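Local atomic coordinates of alanine racemase 1 (Caldanaerobacter subterraneus subsp. tengcongensis MB4, PDB entry 4Y2W), a protein that belongs to the alanine racemase family, in which a TIM-barrel N-terminal domain is joined to a C-terminal domain built mainly of beta strands. Residues Val38-Gly41 against Asp42-His46; Ala66-Glu69 against Glu70-Leu74. The protein carries 1 engineered substitution. One frame throughout, in Å; residues are numbered along the deposited sequence.

Interaction 1: Val38-Gly41 against Asp42-His46. With ALA (alanine), chain F.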
loop_
_atom_site.group_PDB
_atom_site.type_symbol
_atom_site.label_atom_id
_atom_site.label_comp_id
_atom_site.label_asym_id
_atom_site.label_seq_id
_atom_site.Cartn_x
_atom_site.Cartn_y
_atom_site.Cartn_z
ATOM N N VAL A 38 -8.783 18.325 -0.238
ATOM C CA VAL A 38 -8.117 17.303 0.560
ATOM C C VAL A 38 -7.481 16.330 -0.425
ATOM O O VAL A 38 -8.179 15.710 -1.225
ATOM C CB VAL A 38 -9.100 16.559 1.487
ATOM C CG1 VAL A 38 -8.392 15.448 2.251
ATOM C CG2 VAL A 38 -9.762 17.537 2.450
ATOM N N ILE A 39 -6.158 16.229 -0.386
ATOM C CA ILE A 39 -5.425 15.325 -1.270
ATOM C C ILE A 39 -4.434 14.493 -0.457
ATOM O O ILE A 39 -3.340 14.165 -0.926
ATOM C CB ILE A 39 -4.714 16.087 -2.416
ATOM C CG1 ILE A 39 -3.760 17.157 -1.869
ATOM C CG2 ILE A 39 -5.742 16.733 -3.330
ATOM C CD1 ILE A 39 -2.892 17.805 -2.927
ATOM N N LYS A 40 -4.842 14.141 0.761
ATOM C CA LYS A 40 -4.030 13.301 1.638
ATOM C C LYS A 40 -3.936 11.876 1.111
ATOM O O LYS A 40 -4.648 11.499 0.180
ATOM C CB LYS A 40 -4.582 13.312 3.069
ATOM C CG LYS A 40 -5.989 12.751 3.250
ATOM C CD LYS A 40 -6.657 13.410 4.450
ATOM C CE LYS A 40 -7.991 12.779 4.801
ATOM N NZ LYS A 40 -7.788 11.573 5.644
ATOM N N GLY A 41 -3.049 11.092 1.710
ATOM C CA GLY A 41 -2.755 9.750 1.226
ATOM C C GLY A 41 -2.348 9.762 -0.237
ATOM O O GLY A 41 -2.811 8.934 -1.019
ATOM N N ASP A 42 -1.489 10.713 -0.604
ATOM C CA ASP A 42 -1.003 10.849 -1.978
ATOM C C ASP A 42 -2.169 11.063 -2.957
ATOM O O ASP A 42 -2.286 10.386 -3.984
ATOM C CB ASP A 42 -0.152 9.626 -2.362
ATOM C CG ASP A 42 0.747 9.889 -3.552
ATOM O OD1 ASP A 42 1.238 11.023 -3.687
ATOM O OD2 ASP A 42 0.972 8.960 -4.351
ATOM N N ALA A 43 -3.025 12.023 -2.612
ATOM C CA ALA A 43 -4.219 12.344 -3.392
ATOM C C ALA A 43 -5.121 11.124 -3.541
ATOM O O ALA A 43 -5.629 10.843 -4.630
ATOM C CB ALA A 43 -3.833 12.906 -4.757
ATOM N N TYR A 44 -5.318 10.409 -2.436
ATOM C CA TYR A 44 -6.062 9.150 -2.436
ATOM C C TYR A 44 -5.544 8.223 -3.539
ATOM O O TYR A 44 -6.300 7.774 -4.398
ATOM C CB TYR A 44 -7.571 9.403 -2.595
ATOM C CG TYR A 44 -8.184 10.222 -1.478
ATOM C CD1 TYR A 44 -8.117 11.609 -1.492
ATOM C CD2 TYR A 44 -8.831 9.609 -0.408
ATOM C CE1 TYR A 44 -8.672 12.365 -0.475
ATOM C CE2 TYR A 44 -9.393 10.357 0.615
ATOM C CZ TYR A 44 -9.309 11.738 0.575
ATOM O OH TYR A 44 -9.863 12.493 1.583
ATOM N N GLY A 45 -4.238 7.976 -3.527
ATOM C CA GLY A 45 -3.608 7.050 -4.466
ATOM C C GLY A 45 -3.466 7.512 -5.910
ATOM O O GLY A 45 -3.052 6.727 -6.763
ATOM N N HIS A 46 -3.791 8.775 -6.190
ATOM C CA HIS A 46 -3.703 9.318 -7.553
ATOM C C HIS A 46 -2.355 9.995 -7.841
ATOM O O HIS A 46 -2.036 10.266 -8.999
ATOM C CB HIS A 46 -4.833 10.326 -7.807
ATOM C CG HIS A 46 -6.200 9.715 -7.868
ATOM N ND1 HIS A 46 -6.806 9.133 -6.776
ATOM C CD2 HIS A 46 -7.088 9.615 -8.887
ATOM C CE1 HIS A 46 -8.002 8.690 -7.122
ATOM N NE2 HIS A 46 -8.200 8.975 -8.396
HETATM N N ALA F . -11.854 10.478 4.324
HETATM C CA ALA F . -11.478 11.046 5.659
HETATM C C ALA F . -11.258 9.957 6.718
HETATM O O ALA F . -10.538 10.170 7.696
HETATM C CB ALA F . -12.536 12.036 6.128
HETATM O OXT ALA F . -11.788 8.844 6.641
#
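Ile-39 O accepts a hydrogen bond from Ala-43 N at 2.7 Å, and the same four-residue spacing recurs from Tyr-44 N to Lys-40 O at 2.9 Å and from Gly-45 N to Gly-41 O at 3.0 Å. Unusually, Gly-41 to Tyr-44 all have positive phi and psi, so the chain leaves strand 34-38 of the TIM barrel as a short left-handed helical turn. Positive phi is easy for Gly-41 and Gly-45, but three residues with side chains adopt it too.

With chi1 at -62°, Tyr-44 CG is turned away from the carbonyl carbon, and the ring is carried back toward Val-38 and Lys-40. Val-38 CG1 meets its hydroxyl end, 3.4 Å from Tyr-44 OH, with Lys-40 CE 3.7 Å from the same atom. Lys-40 O sits over one face, toward the rim, whereas Val-38 O meets an edge in the ring plane. Lys-40 and Tyr-44 line the alanine pocket, where Lys-40 NZ lies 3.7 Å from the alanine O and forms a salt bridge with Asp-317 of the second subunit. Within the turn, Ile-39 CB and Ala-43 CB pack at 4.0 Å. At its far end, His-46 ND1 donates to Tyr-44 O at 2.8 Å.

Interaction 2: Ala66-Glu69 against Glu70-Leu74; sequences ATTE and EALEL
Thr-67 and Glu-70 form a capping box at the start of helix 68-76, each side chain answering the other's backbone N-H. With Thr-67 at the N-cap, its OG1 lies between the backbone N and the carbonyl carbon (chi1 64°), the rotamer that turns the oxygen back over the first turn, where it accepts from Glu-70 N at 3.3 Å. In return, Glu-70 OE1 accepts from Thr-67 N at 3.3 Å, the donor standing above the carboxylate plane. A second donor, Ala-66 N, meets OE1 at 2.7 Å nearly along its C-O axis. Two N-H groups thus grip one carboxylate oxygen and limit its rotation; the chain behind it stays straight past CG (chi2 -178°). The other oxygen, OE2, forms a salt bridge with Arg-369 of the second subunit and probably accepts from Gly-41 N.

Thr-68, the first residue of the helix, and Leu-72, one turn later, run alongside each other in a common direction, CG2 of the threonine 3.8 Å from CD1 of the leucine, while Thr-68 OG1 is hydrogen-bonded to Thr-89 OG1. The straight chain of Glu-73 carries OE2 to a salt bridge with Arg-368 of the second subunit. The helix belongs to the beta-alpha-beta unit of strands 62-65 and 83-85: Ala-71 rests on Val-65, Ile-83 and Ile-85, and Leu-74 reaches Val-65, Ile-83 and helix 48-58.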
loop_
_atom_site.group_PDB
_atom_site.type_symbol
_atom_site.label_atom_id
_atom_site.label_comp_id
_atom_site.label_asym_id
_atom_site.label_seq_id
_atom_site.Cartn_x
_atom_site.Cartn_y
_atom_site.Cartn_z
ATOM N N ALA A 66 -2.566 15.100 5.407
ATOM C CA ALA A 66 -2.542 14.400 6.684
ATOM C C ALA A 66 -1.261 14.644 7.476
ATOM O O ALA A 66 -1.317 14.832 8.691
ATOM C CB ALA A 66 -2.737 12.911 6.460
ATOM N N THR A 67 -0.116 14.639 6.791
ATOM C CA THR A 67 1.191 14.667 7.459
ATOM C C THR A 67 2.118 15.796 7.001
ATOM O O THR A 67 1.870 16.479 6.000
ATOM C CB THR A 67 1.934 13.331 7.265
ATOM O OG1 THR A 67 2.214 13.131 5.874
ATOM C CG2 THR A 67 1.102 12.169 7.787
ATOM N N THR A 68 3.192 15.975 7.764
ATOM C CA THR A 68 4.233 16.953 7.465
ATOM C C THR A 68 4.916 16.661 6.129
ATOM O O THR A 68 5.144 17.569 5.319
ATOM C CB THR A 68 5.307 16.945 8.570
ATOM O OG1 THR A 68 4.675 16.970 9.855
ATOM C CG2 THR A 68 6.237 18.145 8.439
ATOM N N GLU A 69 5.231 15.389 5.906
ATOM C CA GLU A 69 5.968 14.967 4.718
ATOM C C GLU A 69 5.095 15.103 3.472
ATOM O O GLU A 69 5.593 15.397 2.381
ATOM C CB GLU A 69 6.473 13.528 4.872
ATOM C CG GLU A 69 7.487 13.320 5.998
ATOM C CD GLU A 69 6.859 13.141 7.376
ATOM O OE1 GLU A 69 5.617 13.226 7.496
ATOM O OE2 GLU A 69 7.614 12.922 8.350
ATOM N N GLU A 70 3.792 14.889 3.640
ATOM C CA GLU A 70 2.829 15.146 2.569
ATOM C C GLU A 70 2.825 16.627 2.217
ATOM O O GLU A 70 2.846 16.988 1.043
ATOM C CB GLU A 70 1.421 14.698 2.970
ATOM C CG GLU A 70 1.190 13.199 2.853
ATOM C CD GLU A 70 -0.228 12.794 3.218
ATOM O OE1 GLU A 70 -0.949 13.621 3.811
ATOM O OE2 GLU A 70 -0.628 11.650 2.906
ATOM N N ALA A 71 2.808 17.477 3.240
ATOM C CA ALA A 71 2.852 18.929 3.039
ATOM C C ALA A 71 4.160 19.374 2.392
ATOM O O ALA A 71 4.157 20.191 1.473
ATOM C CB ALA A 71 2.643 19.655 4.361
ATOM N N LEU A 72 5.271 18.825 2.872
ATOM C CA LEU A 72 6.588 19.165 2.336
ATOM C C LEU A 72 6.806 18.651 0.916
ATOM O O LEU A 72 7.432 19.332 0.109
ATOM C CB LEU A 72 7.692 18.647 3.257
ATOM C CG LEU A 72 7.798 19.385 4.596
ATOM C CD1 LEU A 72 8.662 18.595 5.572
ATOM C CD2 LEU A 72 8.337 20.796 4.407
ATOM N N GLU A 73 6.300 17.456 0.616
ATOM C CA GLU A 73 6.412 16.892 -0.733
ATOM C C GLU A 73 5.847 17.855 -1.773
ATOM O O GLU A 73 6.428 18.037 -2.844
ATOM C CB GLU A 73 5.680 15.548 -0.827
ATOM C CG GLU A 73 5.718 14.896 -2.208
ATOM C CD GLU A 73 4.813 13.682 -2.322
ATOM O OE1 GLU A 73 3.897 13.522 -1.489
ATOM O OE2 GLU A 73 5.010 12.884 -3.259
ATOM N N LEU A 74 4.713 18.470 -1.447
ATOM C CA LEU A 74 4.069 19.423 -2.346
ATOM C C LEU A 74 4.911 20.687 -2.558
ATOM O O LEU A 74 5.022 21.174 -3.684
ATOM C CB LEU A 74 2.678 19.790 -1.822
ATOM C CG LEU A 74 1.662 18.645 -1.810
ATOM C CD1 LEU A 74 0.420 19.032 -1.020
ATOM C CD2 LEU A 74 1.298 18.235 -3.232
#

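Both interactions are local contacts at the start of a helical segment, just after consecutive barrel strands, 34-38 and 62-65, and both are largely buried and touch the second subunit. Their handedness differs: 38-46 coils left-handed near the middle of the chain and lines a ligand pocket, whereas 66-74 opens an ordinary right-handed helix farther out. Across the dimer interface, interaction 1 sends a lysine to an aspartate, and interaction 2 sends carboxylates to arginines. The two meet directly, since Gly-41 N probably donates to Glu-70 OE2 at 2.8 Å and Lys-40 CB packs against Ala-66 N. Glu-70 thus appears to join its own helix cap to the start of the left-handed turn.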